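Local coordinates for protein putative hydrolase (Shewanella frigidimarina, PDB 3LHO) that probably acts as an iron-dependent dioxygenase of the 2-oxoadipate dioxygenase/decarboxylase family, and here holds a nickel ion, at residues A[132-144]-A[219-231]. Residues are numbered along the deposited sequence; the frame is centred on the assembly and turned at random.
Sequences SGRHWDVDKATYQ and VVNFTDGDVEIPS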
loop_
_atom_site.group_PDB
_atom_site.type_symbol
_atom_site.label_atom_id
_atom_site.label_comp_id
_atom_site.label_asym_id
_atom_site.label_seq_id
_atom_site.Cartn_x
_atom_site.Cartn_y
_atom_site.Cartn_z
ATOM N N SER A 132 7.172 -9.865 -4.598
ATOM C CA SER A 132 8.475 -10.481 -4.984
ATOM C C SER A 132 9.657 -9.712 -4.334
ATOM O O SER A 132 10.791 -10.162 -4.339
ATOM C CB SER A 132 8.648 -10.466 -6.542
ATOM O OG SER A 132 8.534 -9.116 -7.083
ATOM N N GLY A 133 9.416 -8.506 -3.846
ATOM C CA GLY A 133 10.492 -7.709 -3.200
ATOM C C GLY A 133 11.423 -7.003 -4.169
ATOM O O GLY A 133 11.015 -6.525 -5.263
ATOM N N ARG A 134 12.672 -6.903 -3.738
ATOM C CA ARG A 134 13.673 -6.192 -4.480
ATOM C C ARG A 134 14.268 -7.060 -5.547
ATOM O O ARG A 134 14.690 -8.152 -5.261
ATOM C CB ARG A 134 14.819 -5.742 -3.553
ATOM C CG ARG A 134 14.803 -4.258 -3.308
ATOM C CD ARG A 134 16.125 -3.747 -2.802
ATOM N NE ARG A 134 16.644 -4.513 -1.664
ATOM C CZ ARG A 134 17.856 -5.049 -1.603
ATOM N NH1 ARG A 134 18.716 -4.923 -2.619
ATOM N NH2 ARG A 134 18.210 -5.729 -0.514
ATOM N N HIS A 135 14.403 -6.525 -6.743
ATOM C CA HIS A 135 15.026 -7.254 -7.845
ATOM C C HIS A 135 16.414 -6.681 -8.219
ATOM O O HIS A 135 17.037 -7.143 -9.184
ATOM C CB HIS A 135 14.128 -7.196 -9.071
ATOM C CG HIS A 135 12.819 -7.916 -8.917
ATOM N ND1 HIS A 135 12.518 -9.079 -9.603
ATOM C CD2 HIS A 135 11.712 -7.608 -8.195
ATOM C CE1 HIS A 135 11.288 -9.463 -9.293
ATOM N NE2 HIS A 135 10.779 -8.591 -8.436
ATOM N N TRP A 136 16.876 -5.677 -7.466
ATOM C CA TRP A 136 18.045 -4.880 -7.827
ATOM C C TRP A 136 18.971 -4.736 -6.627
ATOM O O TRP A 136 18.525 -4.780 -5.496
ATOM C CB TRP A 136 17.623 -3.476 -8.332
ATOM C CG TRP A 136 16.597 -2.879 -7.466
ATOM C CD1 TRP A 136 16.813 -2.197 -6.298
ATOM C CD2 TRP A 136 15.182 -2.932 -7.651
ATOM N NE1 TRP A 136 15.618 -1.831 -5.737
ATOM C CE2 TRP A 136 14.595 -2.268 -6.541
ATOM C CE3 TRP A 136 14.344 -3.483 -8.638
ATOM C CZ2 TRP A 136 13.222 -2.123 -6.401
ATOM C CZ3 TRP A 136 12.986 -3.360 -8.494
ATOM C CH2 TRP A 136 12.430 -2.664 -7.379
ATOM N N ASP A 137 20.264 -4.662 -6.911
ATOM C CA ASP A 137 21.266 -4.127 -5.978
ATOM C C ASP A 137 21.101 -2.617 -5.889
ATOM O O ASP A 137 20.863 -1.940 -6.892
ATOM C CB ASP A 137 22.667 -4.398 -6.479
ATOM C CG ASP A 137 22.993 -5.857 -6.453
ATOM O OD1 ASP A 137 22.553 -6.515 -5.491
ATOM O OD2 ASP A 137 23.632 -6.343 -7.399
ATOM N N VAL A 138 21.234 -2.092 -4.687
ATOM C CA VAL A 138 21.176 -0.651 -4.507
ATOM C C VAL A 138 22.087 -0.270 -3.344
ATOM O O VAL A 138 22.177 -1.005 -2.342
ATOM C CB VAL A 138 19.715 -0.188 -4.324
ATOM C CG1 VAL A 138 18.997 -0.975 -3.240
ATOM C CG2 VAL A 138 19.641 1.328 -4.089
ATOM N N ASP A 139 22.772 0.859 -3.493
ATOM C CA ASP A 139 23.691 1.343 -2.438
ATOM C C ASP A 139 23.083 2.516 -1.652
ATOM O O ASP A 139 22.042 3.071 -2.029
ATOM C CB ASP A 139 25.093 1.707 -2.984
ATOM C CG ASP A 139 25.094 2.876 -3.971
ATOM O OD1 ASP A 139 24.092 3.601 -4.141
ATOM O OD2 ASP A 139 26.140 3.030 -4.621
ATOM N N LYS A 140 23.753 2.895 -0.573
ATOM C CA LYS A 140 23.205 3.883 0.353
ATOM C C LYS A 140 23.098 5.242 -0.297
ATOM O O LYS A 140 22.113 5.942 -0.073
ATOM C CB LYS A 140 24.051 3.960 1.638
ATOM C CG LYS A 140 24.007 2.660 2.464
ATOM C CD LYS A 140 24.685 2.797 3.831
ATOM C CE LYS A 140 26.155 2.765 3.746
ATOM N NZ LYS A 140 26.758 3.055 5.104
ATOM N N ALA A 141 24.089 5.613 -1.116
ATOM C CA ALA A 141 24.109 6.939 -1.748
ATOM C C ALA A 141 22.958 7.070 -2.722
ATOM O O ALA A 141 22.367 8.169 -2.859
ATOM C CB ALA A 141 25.464 7.190 -2.482
ATOM N N THR A 142 22.637 5.972 -3.400
ATOM C CA THR A 142 21.477 5.945 -4.332
ATOM C C THR A 142 20.169 6.120 -3.578
ATOM O O THR A 142 19.333 6.953 -3.948
ATOM C CB THR A 142 21.474 4.672 -5.190
ATOM O OG1 THR A 142 22.647 4.662 -6.011
ATOM C CG2 THR A 142 20.238 4.628 -6.109
ATOM N N TYR A 143 20.000 5.347 -2.505
ATOM C CA TYR A 143 18.875 5.513 -1.617
ATOM C C TYR A 143 18.720 6.947 -1.145
ATOM O O TYR A 143 17.622 7.484 -1.216
ATOM C CB TYR A 143 18.984 4.580 -0.423
ATOM C CG TYR A 143 17.882 4.743 0.567
ATOM C CD1 TYR A 143 16.610 4.273 0.298
ATOM C CD2 TYR A 143 18.105 5.330 1.811
ATOM C CE1 TYR A 143 15.566 4.400 1.243
ATOM C CE2 TYR A 143 17.055 5.480 2.754
ATOM C CZ TYR A 143 15.788 4.997 2.461
ATOM O OH TYR A 143 14.745 5.143 3.369
ATOM N N GLN A 144 19.814 7.578 -0.694
ATOM C CA GLN A 144 19.738 8.976 -0.222
ATOM C C GLN A 144 19.373 9.982 -1.291
ATOM O O GLN A 144 18.645 10.945 -1.003
ATOM C CB GLN A 144 21.088 9.440 0.380
ATOM C CG GLN A 144 21.374 8.830 1.739
ATOM C CD GLN A 144 20.410 9.332 2.797
ATOM O OE1 GLN A 144 19.955 10.485 2.737
ATOM N NE2 GLN A 144 20.073 8.466 3.760
ATOM N N VAL A 219 15.314 -4.029 8.417
ATOM C CA VAL A 219 16.695 -3.851 7.974
ATOM C C VAL A 219 16.723 -4.061 6.457
ATOM O O VAL A 219 16.192 -5.036 5.946
ATOM C CB VAL A 219 17.672 -4.858 8.683
ATOM C CG1 VAL A 219 19.070 -4.677 8.161
ATOM C CG2 VAL A 219 17.645 -4.693 10.190
ATOM N N VAL A 220 17.284 -3.102 5.730
ATOM C CA VAL A 220 17.500 -3.243 4.306
ATOM C C VAL A 220 18.981 -3.488 4.053
ATOM O O VAL A 220 19.854 -2.790 4.600
ATOM C CB VAL A 220 16.976 -1.969 3.577
ATOM C CG1 VAL A 220 17.492 -1.892 2.124
ATOM C CG2 VAL A 220 15.470 -2.013 3.642
ATOM N N ASN A 221 19.262 -4.495 3.239
ATOM C CA ASN A 221 20.628 -4.891 2.936
ATOM C C ASN A 221 21.121 -4.214 1.670
ATOM O O ASN A 221 21.052 -4.743 0.576
ATOM C CB ASN A 221 20.749 -6.411 2.877
ATOM C CG ASN A 221 20.254 -7.082 4.149
ATOM O OD1 ASN A 221 19.253 -7.783 4.136
ATOM N ND2 ASN A 221 20.904 -6.798 5.266
ATOM N N PHE A 222 21.584 -2.993 1.840
ATOM C CA PHE A 222 22.193 -2.243 0.765
ATOM C C PHE A 222 23.514 -2.917 0.410
ATOM O O PHE A 222 24.079 -3.713 1.197
ATOM C CB PHE A 222 22.388 -0.766 1.149
ATOM C CG PHE A 222 21.091 0.003 1.304
ATOM C CD1 PHE A 222 20.341 0.355 0.199
ATOM C CD2 PHE A 222 20.622 0.374 2.553
ATOM C CE1 PHE A 222 19.139 1.022 0.332
ATOM C CE2 PHE A 222 19.443 1.054 2.694
ATOM C CZ PHE A 222 18.677 1.374 1.567
ATOM N N THR A 223 24.011 -2.614 -0.783
ATOM C CA THR A 223 25.289 -3.154 -1.212
ATOM C C THR A 223 26.415 -2.769 -0.259
ATOM O O THR A 223 27.281 -3.573 -0.004
ATOM C CB THR A 223 25.625 -2.767 -2.693
ATOM O OG1 THR A 223 25.648 -1.347 -2.849
ATOM C CG2 THR A 223 24.557 -3.328 -3.611
ATOM N N ASP A 224 26.370 -1.574 0.321
ATOM C CA ASP A 224 27.437 -1.145 1.206
ATOM C C ASP A 224 27.001 -0.909 2.645
ATOM O O ASP A 224 27.641 -0.154 3.346
ATOM C CB ASP A 224 28.117 0.125 0.635
ATOM C CG ASP A 224 27.137 1.231 0.287
ATOM O OD1 ASP A 224 25.913 1.065 0.453
ATOM O OD2 ASP A 224 27.590 2.262 -0.264
ATOM N N GLY A 225 25.927 -1.552 3.102
ATOM C CA GLY A 225 25.456 -1.362 4.476
ATOM C C GLY A 225 24.115 -2.006 4.768
ATOM O O GLY A 225 23.341 -2.309 3.857
ATOM N N ASP A 226 23.888 -2.246 6.050
ATOM C CA ASP A 226 22.649 -2.775 6.585
ATOM C C ASP A 226 21.984 -1.662 7.385
ATOM O O ASP A 226 22.435 -1.282 8.452
ATOM C CB ASP A 226 22.941 -3.973 7.464
ATOM C CG ASP A 226 23.739 -5.022 6.734
ATOM O OD1 ASP A 226 23.227 -5.519 5.723
ATOM O OD2 ASP A 226 24.869 -5.289 7.151
ATOM N N VAL A 227 20.921 -1.125 6.827
ATOM C CA VAL A 227 20.285 0.056 7.365
ATOM C C VAL A 227 18.867 -0.229 7.843
ATOM O O VAL A 227 18.038 -0.823 7.123
ATOM C CB VAL A 227 20.265 1.163 6.321
ATOM C CG1 VAL A 227 19.609 2.390 6.910
ATOM C CG2 VAL A 227 21.699 1.481 5.821
ATOM N N GLU A 228 18.566 0.219 9.058
ATOM C CA GLU A 228 17.207 0.158 9.564
ATOM C C GLU A 228 16.336 1.324 9.083
ATOM O O GLU A 228 16.666 2.485 9.266
ATOM C CB GLU A 228 17.275 0.094 11.088
ATOM C CG GLU A 228 16.071 -0.419 11.744
ATOM C CD GLU A 228 16.338 -0.689 13.219
ATOM O OE1 GLU A 228 17.043 -1.662 13.547
ATOM O OE2 GLU A 228 15.890 0.109 14.035
ATOM N N ILE A 229 15.222 1.016 8.431
ATOM C CA ILE A 229 14.320 2.049 7.952
ATOM C C ILE A 229 12.869 1.699 8.316
ATOM O O ILE A 229 12.536 0.539 8.579
ATOM C CB ILE A 229 14.456 2.271 6.381
ATOM C CG1 ILE A 229 13.856 1.099 5.598
ATOM C CG2 ILE A 229 15.961 2.564 5.988
ATOM C CD1 ILE A 229 13.577 1.392 4.116
ATOM N N PRO A 230 11.990 2.698 8.304
ATOM C CA PRO A 230 10.573 2.371 8.412
ATOM C C PRO A 230 10.088 1.486 7.281
ATOM O O PRO A 230 10.461 1.673 6.102
ATOM C CB PRO A 230 9.889 3.743 8.312
ATOM C CG PRO A 230 10.970 4.733 8.647
ATOM C CD PRO A 230 12.188 4.143 8.073
ATOM N N SER A 231 9.246 0.534 7.627
ATOM C CA SER A 231 8.740 -0.393 6.625
ATOM C C SER A 231 7.330 0.063 6.252
ATOM O O SER A 231 7.167 0.912 5.372
ATOM C CB SER A 231 8.805 -1.838 7.148
ATOM O OG SER A 231 8.179 -1.932 8.423
HETATM O O HOH W 1 17.050 -6.018 2.023
HETATM O O HOH W 2 21.506 -4.406 -2.388
HETATM O O HOH W 3 26.772 4.554 -0.990
#
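Arg134 reaches strand 217-222 of the hairpin through water: its length lets NH2 give a hydrogen bond to a water in its guanidinium plane, which also accepts from Asn221 N. NH1 is steadied by Trp136 O. At Val138 the backbone takes over, its O accepting from Thr223 N (2.9 Å, nearly straight at 167°), while CG1 lies alongside Phe222 CD1. Asp139, a carboxylate short enough to fold back on the first turn, is the N-cap of helix 140-149: its OD1 accepts from Thr142 N and OG1, from opposite faces of the carboxylate. Asp224 OD1 takes Lys140 N (3.0 Å) with its syn lone pair. The Lys140 chain runs on to Val227, CD to CG2 3.8 Å, passing Gly225, which ends the type I turn 222-225 and where a CB would run into Lys140 CD. Tyr143 CG, opposite the backbone N (chi1 177°), carries the ring toward the hairpin; Phe222 CZ sits over one face, offset toward the rim, the planes oblique at 47°. Phe222's broad apolar ring serves both neighbours; a serine here would probably leave Tyr143 and Val138 without their shared apolar partner. The hairpin packs against both helix 140-149 and helix 151-159, which touches Tyr143, Val220 and Ile229, while Leu115 of helix 106-116 meets Val138.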